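Long-range contact in Cag pathogenicity island protein (Cag10) (Helicobacter pylori 26695, PDB 6IQT), which is a VirB8 homologue of the cag type IV secretion system and probably serves as a membrane-anchored component of that apparatus, here represented by its NTF2-like domain: residues Phe109-Lys114 with Lys129-Tyr134. Numbering follows the deposited sequence.
Sequences FFITIK and KQVTIY
Phe109 turns its ring over Val131, where CZ lies 3.8 Å from Val131 CG1 and CE1 touches CB as well as CG1. Its CG sits between the backbone N and the carbonyl carbon (chi1 49°), and with chi2 near 90° one ring face looks onto Val131 O, 4.1 Å above the ring centre. Beside it on the same face of the sheet, Ile111 rests CG1 against Lys129 CB (3.8 Å) and CD1 against Val131 CG2, while Ile113 CD1 meets Lys129 CD and NZ. The aliphatic part of that lysine thus joins an apolar row. On the other face, Phe110 CD1 and CE1 lie against Gln130 CB (CE1 to CB 3.7 Å), and Lys129 O sits near the ring edge. Paired backbone bonds join Phe109 to Val131 and Ile111 to Lys129, the straightest being Val131 N to Phe109 O (2.8 Å, 174°); between them, Phe110 CA makes a CH...O contact with Lys129 O. The hairpin of strands 105-117 and 125-137 forms the middle of the four-stranded antiparallel sheet of this NTF2-like VirB8 domain, between strands 84-98 and 154-163. Helix 30-43 packs on the Phe109 and Ile111 side through Thr35, Val39 and Phe43, whereas Gln130 packs on Lys37 of the second subunit.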
ATOM      1  N   PHE A 109      -3.079   7.655   5.865  1.00 20.27           N
ATOM      2  CA  PHE A 109      -2.596   7.934   7.213  1.00 20.14           C
ATOM      3  C   PHE A 109      -1.336   7.115   7.443  1.00 26.80           C
ATOM      4  O   PHE A 109      -0.961   6.266   6.627  1.00 24.45           O
ATOM      5  CB  PHE A 109      -3.651   7.603   8.283  1.00 23.63           C
ATOM      6  CG  PHE A 109      -4.259   6.234   8.126  1.00 23.33           C
ATOM      7  CD1 PHE A 109      -3.688   5.135   8.748  1.00 21.44           C
ATOM      8  CD2 PHE A 109      -5.407   6.048   7.349  1.00 25.30           C
ATOM      9  CE1 PHE A 109      -4.247   3.856   8.591  1.00 25.99           C
ATOM     10  CE2 PHE A 109      -5.967   4.785   7.195  1.00 22.56           C
ATOM     11  CZ  PHE A 109      -5.386   3.690   7.817  1.00 30.24           C
ATOM     12  N   PHE A 110      -0.693   7.372   8.573  1.00 24.13           N
ATOM     13  CA  PHE A 110       0.489   6.629   8.977  1.00 23.95           C
ATOM     14  C   PHE A 110       0.120   5.716  10.136  1.00 19.52           C
ATOM     15  O   PHE A 110      -0.763   6.040  10.935  1.00 24.12           O
ATOM     16  CB  PHE A 110       1.624   7.571   9.409  1.00 25.17           C
ATOM     17  CG  PHE A 110       2.189   8.404   8.281  1.00 30.10           C
ATOM     18  CD1 PHE A 110       3.119   7.870   7.403  1.00 35.06           C
ATOM     19  CD2 PHE A 110       1.795   9.718   8.105  1.00 39.73           C
ATOM     20  CE1 PHE A 110       3.649   8.636   6.373  1.00 37.27           C
ATOM     21  CE2 PHE A 110       2.323  10.486   7.076  1.00 44.46           C
ATOM     22  CZ  PHE A 110       3.246   9.947   6.214  1.00 40.23           C
ATOM     23  N   ILE A 111       0.822   4.583  10.240  1.00 22.62           N
ATOM     24  CA  ILE A 111       0.657   3.699  11.389  1.00 25.54           C
ATOM     25  C   ILE A 111       2.017   3.407  12.007  1.00 29.42           C
ATOM     26  O   ILE A 111       3.062   3.489  11.362  1.00 25.12           O
ATOM     27  CB  ILE A 111      -0.061   2.367  11.056  1.00 27.14           C
ATOM     28  CG1 ILE A 111       0.778   1.491  10.137  1.00 21.86           C
ATOM     29  CG2 ILE A 111      -1.438   2.615  10.460  1.00 26.24           C
ATOM     30  CD1 ILE A 111       0.214   0.075  10.031  1.00 26.94           C
ATOM     31  N   THR A 112       1.985   3.076  13.285  1.00 27.61           N
ATOM     32  CA  THR A 112       3.165   2.637  14.008  1.00 35.38           C
ATOM     33  C   THR A 112       2.847   1.263  14.573  1.00 30.66           C
ATOM     34  O   THR A 112       1.764   1.059  15.134  1.00 31.35           O
ATOM     35  CB  THR A 112       3.541   3.645  15.111  1.00 42.04           C
ATOM     36  OG1 THR A 112       3.894   4.903  14.511  1.00 43.59           O
ATOM     37  CG2 THR A 112       4.723   3.153  15.908  1.00 42.71           C
ATOM     38  N   ILE A 113       3.749   0.314  14.369  1.00 32.01           N
ATOM     39  CA  ILE A 113       3.593  -1.046  14.874  1.00 33.95           C
ATOM     40  C   ILE A 113       4.687  -1.279  15.913  1.00 35.54           C
ATOM     41  O   ILE A 113       5.884  -1.174  15.604  1.00 33.25           O
ATOM     42  CB  ILE A 113       3.662  -2.090  13.749  1.00 29.42           C
ATOM     43  CG1 ILE A 113       2.664  -1.749  12.630  1.00 25.69           C
ATOM     44  CG2 ILE A 113       3.404  -3.494  14.303  1.00 33.81           C
ATOM     45  CD1 ILE A 113       2.706  -2.700  11.438  1.00 30.10           C
ATOM     46  N   LYS A 114       4.281  -1.579  17.143  1.00 32.89           N
ATOM     47  CA  LYS A 114       5.227  -1.892  18.210  1.00 33.36           C
ATOM     48  C   LYS A 114       5.333  -3.408  18.331  1.00 35.90           C
ATOM     49  O   LYS A 114       4.335  -4.089  18.599  1.00 33.17           O
ATOM     50  CB  LYS A 114       4.813  -1.263  19.538  1.00 33.19           C
ATOM     51  CG  LYS A 114       5.833  -1.507  20.663  1.00 41.84           C
ATOM     52  CD  LYS A 114       5.494  -0.739  21.940  1.00 54.40           C
ATOM     53  CE  LYS A 114       4.075  -1.021  22.434  1.00 65.76           C
ATOM     54  NZ  LYS A 114       3.871  -2.450  22.803  1.00 70.84           N
ATOM     55  N   LYS A 129       4.583   2.678   8.780  1.00 27.88           N
ATOM     56  CA  LYS A 129       4.087   2.465   7.428  1.00 26.31           C
ATOM     57  C   LYS A 129       3.162   3.611   7.054  1.00 27.89           C
ATOM     58  O   LYS A 129       2.516   4.205   7.916  1.00 25.78           O
ATOM     59  CB  LYS A 129       3.301   1.151   7.292  1.00 28.97           C
ATOM     60  CG  LYS A 129       4.118  -0.140   7.422  1.00 38.48           C
ATOM     61  CD  LYS A 129       3.187  -1.334   7.588  1.00 41.98           C
ATOM     62  CE  LYS A 129       3.896  -2.656   7.335  1.00 49.44           C
ATOM     63  NZ  LYS A 129       5.154  -2.743   8.115  1.00 55.36           N
ATOM     64  N   GLN A 130       3.076   3.896   5.760  1.00 28.97           N
ATOM     65  CA  GLN A 130       2.015   4.748   5.243  1.00 29.07           C
ATOM     66  C   GLN A 130       0.968   3.854   4.595  1.00 24.20           C
ATOM     67  O   GLN A 130       1.302   2.964   3.811  1.00 25.99           O
ATOM     68  CB  GLN A 130       2.534   5.778   4.234  1.00 28.83           C
ATOM     69  CG  GLN A 130       1.439   6.743   3.816  1.00 36.61           C
ATOM     70  CD  GLN A 130       1.674   7.340   2.448  1.00 58.71           C
ATOM     71  OE1 GLN A 130       2.098   8.487   2.332  1.00 61.31           O
ATOM     72  NE2 GLN A 130       1.398   6.562   1.400  1.00 62.02           N
ATOM     73  N   VAL A 131      -0.291   4.061   4.959  1.00 26.53           N
ATOM     74  CA  VAL A 131      -1.360   3.142   4.602  1.00 24.20           C
ATOM     75  C   VAL A 131      -2.438   3.932   3.888  1.00 25.69           C
ATOM     76  O   VAL A 131      -2.790   5.036   4.320  1.00 26.01           O
ATOM     77  CB  VAL A 131      -1.954   2.439   5.852  1.00 27.14           C
ATOM     78  CG1 VAL A 131      -3.218   1.643   5.498  1.00 29.48           C
ATOM     79  CG2 VAL A 131      -0.907   1.566   6.544  1.00 31.35           C
ATOM     80  N   THR A 132      -2.987   3.338   2.835  1.00 25.99           N
ATOM     81  CA  THR A 132      -4.145   3.842   2.107  1.00 24.31           C
ATOM     82  C   THR A 132      -5.231   2.776   2.126  1.00 23.63           C
ATOM     83  O   THR A 132      -4.981   1.634   1.736  1.00 26.14           O
ATOM     84  CB  THR A 132      -3.770   4.146   0.651  1.00 35.99           C
ATOM     85  OG1 THR A 132      -2.662   5.049   0.608  1.00 37.62           O
ATOM     86  CG2 THR A 132      -4.952   4.715  -0.108  1.00 29.16           C
ATOM     87  N   ILE A 133      -6.440   3.127   2.549  1.00 22.04           N
ATOM     88  CA  ILE A 133      -7.520   2.152   2.441  1.00 23.74           C
ATOM     89  C   ILE A 133      -8.664   2.767   1.645  1.00 23.91           C
ATOM     90  O   ILE A 133      -8.896   3.980   1.661  1.00 22.66           O
ATOM     91  CB  ILE A 133      -8.044   1.610   3.799  1.00 34.56           C
ATOM     92  CG1 ILE A 133      -8.876   2.650   4.527  1.00 39.96           C
ATOM     93  CG2 ILE A 133      -6.926   1.025   4.702  1.00 32.99           C
ATOM     94  CD1 ILE A 133      -9.991   2.029   5.338  1.00 49.19           C
ATOM     95  N   TYR A 134      -9.396   1.905   0.952  1.00 19.83           N
ATOM     96  CA  TYR A 134     -10.587   2.292   0.213  1.00 22.75           C
ATOM     97  C   TYR A 134     -11.778   1.611   0.864  1.00 21.27           C
ATOM     98  O   TYR A 134     -11.741   0.400   1.101  1.00 23.65           O
ATOM     99  CB  TYR A 134     -10.461   1.886  -1.257  1.00 24.84           C
ATOM    100  CG  TYR A 134      -9.295   2.540  -1.972  1.00 25.56           C
ATOM    101  CD1 TYR A 134      -7.999   2.063  -1.833  1.00 22.71           C
ATOM    102  CD2 TYR A 134      -9.496   3.644  -2.781  1.00 23.35           C
ATOM    103  CE1 TYR A 134      -6.923   2.682  -2.504  1.00 24.87           C
ATOM    104  CE2 TYR A 134      -8.447   4.264  -3.426  1.00 27.39           C
ATOM    105  CZ  TYR A 134      -7.168   3.780  -3.295  1.00 30.41           C
ATOM    106  OH  TYR A 134      -6.137   4.412  -3.966  1.00 29.29           O
TER